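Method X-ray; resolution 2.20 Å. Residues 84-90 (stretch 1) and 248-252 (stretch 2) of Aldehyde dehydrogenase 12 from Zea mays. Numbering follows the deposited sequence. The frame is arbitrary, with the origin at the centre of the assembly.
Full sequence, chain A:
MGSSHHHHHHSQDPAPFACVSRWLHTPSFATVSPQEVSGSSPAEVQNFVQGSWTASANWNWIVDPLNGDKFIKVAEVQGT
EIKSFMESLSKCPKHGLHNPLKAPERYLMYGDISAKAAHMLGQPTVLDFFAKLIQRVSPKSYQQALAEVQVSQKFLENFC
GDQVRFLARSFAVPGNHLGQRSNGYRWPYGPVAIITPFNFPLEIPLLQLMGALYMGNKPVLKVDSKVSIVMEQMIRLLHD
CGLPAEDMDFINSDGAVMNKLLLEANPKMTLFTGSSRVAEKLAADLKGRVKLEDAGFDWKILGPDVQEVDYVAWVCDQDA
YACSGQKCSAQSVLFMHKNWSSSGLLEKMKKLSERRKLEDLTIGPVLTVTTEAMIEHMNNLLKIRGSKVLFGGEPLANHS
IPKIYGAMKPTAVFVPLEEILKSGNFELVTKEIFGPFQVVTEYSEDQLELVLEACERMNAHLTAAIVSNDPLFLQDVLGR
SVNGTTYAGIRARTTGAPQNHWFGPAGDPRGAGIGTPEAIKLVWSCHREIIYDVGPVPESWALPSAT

Stretch 1, residues 84-90: SFMESLS
Stretch 2 (248-252) MDFIN

A helix can pack on a strand by combining a polar contact with an aromatic one, and aldehyde dehydrogenase 12 offers a compact example. Residues 84-89 lie in a helix that begins earlier in the chain, phi/psi near -65/-40, with Ser88 N bonded to Ser84 O (2.9 Å) and Leu89 N to Phe85 O (3.0 Å); at Ser90 they are -65/-17. The strand begins at Asp249 and runs roughly antiparallel to the helix at 154°, the axes approaching to 10.0 Å; the nearest CA atoms, those of Phe85 and Asp249, lie 7.3 Å apart.

Met248 (-152/162; chi1, chi2 and chi3 all p) points its CA-to-CB bond away and makes no contact with the helix. Asp249 (-124/157, chi1 m, chi2 -50°) turns toward the helix, where Ser88 OG (chi1 t) donates a short hydrogen bond of 2.6 Å to Asp249 OD2. A water O donates to Asp249 OD2 and to Phe85 O, 2.7 Å each, so the water bridges the carboxylate to the helix backbone. The CA-to-CB bond of Phe250 (-133/116, chi1 t, chi2 57°) points away, yet Phe250 O lies 3.6 Å from Phe85 CE1, near the ring plane. Ile251 (-119/137, chi1 and chi2 t) again faces the helix: Ile251 CD1 sits 3.9 Å from the Phe85 ring centroid, 11° off the normal, a CH-pi contact over one face. Phe85 CB (chi1 m, chi2 -86°) points toward the strand; Phe85 CE1 lies 3.6 Å from Ile251 CB, and Asp249 CB is also at the ring edge. The CA-to-CB bond of Asn252 (-113/130, chi1 m, chi2 -92°) points away.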

ATOM      1  N   SER A  84       5.485   9.125  40.964  1.00 40.45           N
ATOM      2  CA  SER A  84       6.320   8.098  40.353  1.00 40.00           C
ATOM      3  C   SER A  84       5.870   7.786  38.930  1.00 37.44           C
ATOM      4  O   SER A  84       6.700   7.517  38.053  1.00 28.55           O
ATOM      5  CB  SER A  84       6.307   6.835  41.215  1.00 30.96           C
ATOM      6  OG  SER A  84       7.133   6.992  42.357  1.00 43.09           O
ATOM      7  N   PHE A  85       4.560   7.827  38.676  1.00 35.67           N
ATOM      8  CA  PHE A  85       4.071   7.569  37.325  1.00 27.30           C
ATOM      9  C   PHE A  85       4.415   8.719  36.387  1.00 28.03           C
ATOM     10  O   PHE A  85       4.793   8.490  35.231  1.00 36.46           O
ATOM     11  CB  PHE A  85       2.564   7.308  37.353  1.00 28.91           C
ATOM     12  CG  PHE A  85       2.193   6.018  38.023  1.00 28.88           C
ATOM     13  CD1 PHE A  85       2.169   4.831  37.307  1.00 29.24           C
ATOM     14  CD2 PHE A  85       1.884   5.986  39.373  1.00 32.20           C
ATOM     15  CE1 PHE A  85       1.835   3.637  37.922  1.00 33.67           C
ATOM     16  CE2 PHE A  85       1.548   4.794  39.996  1.00 32.03           C
ATOM     17  CZ  PHE A  85       1.522   3.618  39.268  1.00 27.49           C
ATOM     18  N   MET A  86       4.305   9.959  36.871  1.00 30.83           N
ATOM     19  CA  MET A  86       4.767  11.109  36.099  1.00 30.22           C
ATOM     20  C   MET A  86       6.251  10.985  35.771  1.00 33.85           C
ATOM     21  O   MET A  86       6.665  11.182  34.622  1.00 32.94           O
ATOM     22  CB  MET A  86       4.505  12.400  36.874  1.00 30.48           C
ATOM     23  CG  MET A  86       3.046  12.781  37.013  1.00 36.93           C
ATOM     24  SD  MET A  86       2.820  13.981  38.339  1.00 54.34           S
ATOM     25  CE  MET A  86       3.988  15.247  37.848  1.00 48.17           C
ATOM     26  N   GLU A  87       7.069  10.659  36.777  1.00 35.48           N
ATOM     27  CA  GLU A  87       8.509  10.559  36.562  1.00 42.33           C
ATOM     28  C   GLU A  87       8.844   9.457  35.565  1.00 40.66           C
ATOM     29  O   GLU A  87       9.749   9.614  34.736  1.00 45.65           O
ATOM     30  CB  GLU A  87       9.224  10.311  37.890  1.00 42.92           C
ATOM     31  N   SER A  88       8.124   8.336  35.627  1.00 32.42           N
ATOM     32  CA  SER A  88       8.391   7.232  34.714  1.00 29.36           C
ATOM     33  C   SER A  88       8.041   7.605  33.279  1.00 37.48           C
ATOM     34  O   SER A  88       8.774   7.258  32.345  1.00 36.32           O
ATOM     35  CB  SER A  88       7.611   5.996  35.153  1.00 31.27           C
ATOM     36  OG  SER A  88       7.961   4.861  34.380  1.00 27.91           O
ATOM     37  N   LEU A  89       6.927   8.313  33.085  1.00 41.49           N
ATOM     38  CA  LEU A  89       6.542   8.725  31.740  1.00 46.57           C
ATOM     39  C   LEU A  89       7.503   9.768  31.190  1.00 40.13           C
ATOM     40  O   LEU A  89       7.838   9.746  29.999  1.00 48.73           O
ATOM     41  CB  LEU A  89       5.109   9.258  31.739  1.00 40.06           C
ATOM     42  CG  LEU A  89       3.969   8.241  31.708  1.00 44.66           C
ATOM     43  CD1 LEU A  89       2.661   8.914  32.092  1.00 44.79           C
ATOM     44  CD2 LEU A  89       3.870   7.630  30.325  1.00 22.43           C
ATOM     45  N   SER A  90       7.974  10.680  32.046  1.00 35.86           N
ATOM     46  CA  SER A  90       8.872  11.737  31.594  1.00 35.84           C
ATOM     47  C   SER A  90      10.207  11.193  31.099  1.00 31.38           C
ATOM     48  O   SER A  90      10.936  11.913  30.407  1.00 32.58           O
ATOM     49  CB  SER A  90       9.108  12.746  32.720  1.00 40.76           C
ATOM     50  OG  SER A  90      10.105  12.284  33.612  1.00 44.71           O
ATOM     51  N   MET A 248       6.933  -0.059  30.411  1.00 30.55           N
ATOM     52  CA  MET A 248       5.546   0.313  30.657  1.00 33.61           C
ATOM     53  C   MET A 248       5.271   0.373  32.152  1.00 34.31           C
ATOM     54  O   MET A 248       6.004  -0.191  32.970  1.00 34.76           O
ATOM     55  CB  MET A 248       4.567  -0.654  29.973  1.00 24.24           C
ATOM     56  CG  MET A 248       4.524  -2.067  30.555  1.00 27.17           C
ATOM     57  SD  MET A 248       3.391  -2.302  31.948  1.00 35.66           S
ATOM     58  CE  MET A 248       1.802  -2.039  31.167  1.00 21.42           C
ATOM     59  N   ASP A 249       4.182   1.061  32.493  1.00 30.97           N
ATOM     60  CA  ASP A 249       3.698   1.162  33.859  1.00 26.93           C
ATOM     61  C   ASP A 249       2.250   0.696  33.926  1.00 28.54           C
ATOM     62  O   ASP A 249       1.519   0.726  32.933  1.00 26.26           O
ATOM     63  CB  ASP A 249       3.806   2.595  34.388  1.00 31.35           C
ATOM     64  CG  ASP A 249       5.231   3.087  34.431  1.00 35.77           C
ATOM     65  OD1 ASP A 249       6.095   2.372  34.979  1.00 39.21           O
ATOM     66  OD2 ASP A 249       5.491   4.184  33.904  1.00 36.27           O
ATOM     67  N   PHE A 250       1.840   0.289  35.124  1.00 27.93           N
ATOM     68  CA  PHE A 250       0.506  -0.250  35.371  1.00 23.97           C
ATOM     69  C   PHE A 250      -0.054   0.439  36.606  1.00 28.83           C
ATOM     70  O   PHE A 250       0.506   0.295  37.696  1.00 27.00           O
ATOM     71  CB  PHE A 250       0.584  -1.769  35.568  1.00 31.87           C
ATOM     72  CG  PHE A 250      -0.747  -2.456  35.669  1.00 30.15           C
ATOM     73  CD1 PHE A 250      -1.686  -2.349  34.654  1.00 23.87           C
ATOM     74  CD2 PHE A 250      -1.036  -3.251  36.768  1.00 29.95           C
ATOM     75  CE1 PHE A 250      -2.903  -3.005  34.746  1.00 29.53           C
ATOM     76  CE2 PHE A 250      -2.247  -3.907  36.871  1.00 31.97           C
ATOM     77  CZ  PHE A 250      -3.184  -3.788  35.859  1.00 35.28           C
ATOM     78  N   ILE A 251      -1.131   1.203  36.444  1.00 27.23           N
ATOM     79  CA  ILE A 251      -1.707   1.970  37.544  1.00 25.42           C
ATOM     80  C   ILE A 251      -3.136   1.500  37.786  1.00 28.61           C
ATOM     81  O   ILE A 251      -3.895   1.269  36.836  1.00 25.34           O
ATOM     82  CB  ILE A 251      -1.659   3.489  37.278  1.00 25.44           C
ATOM     83  CG1 ILE A 251      -2.222   4.255  38.480  1.00 26.42           C
ATOM     84  CG2 ILE A 251      -2.412   3.852  36.006  1.00 24.50           C
ATOM     85  CD1 ILE A 251      -1.927   5.745  38.466  1.00 30.18           C
ATOM     86  N   ASN A 252      -3.490   1.334  39.056  1.00 26.32           N
ATOM     87  CA  ASN A 252      -4.859   1.074  39.475  1.00 29.80           C
ATOM     88  C   ASN A 252      -5.351   2.281  40.262  1.00 29.01           C
ATOM     89  O   ASN A 252      -4.658   2.757  41.168  1.00 28.11           O
ATOM     90  CB  ASN A 252      -4.955  -0.193  40.331  1.00 35.51           C
ATOM     91  CG  ASN A 252      -4.455  -1.437  39.614  1.00 31.11           C
ATOM     92  OD1 ASN A 252      -5.225  -2.151  38.975  1.00 36.84           O
ATOM     93  ND2 ASN A 252      -3.166  -1.720  39.750  1.00 33.84           N
TER
HETATM   94  O   HOH W   1       3.654   6.154  34.373  1.00 34.66           O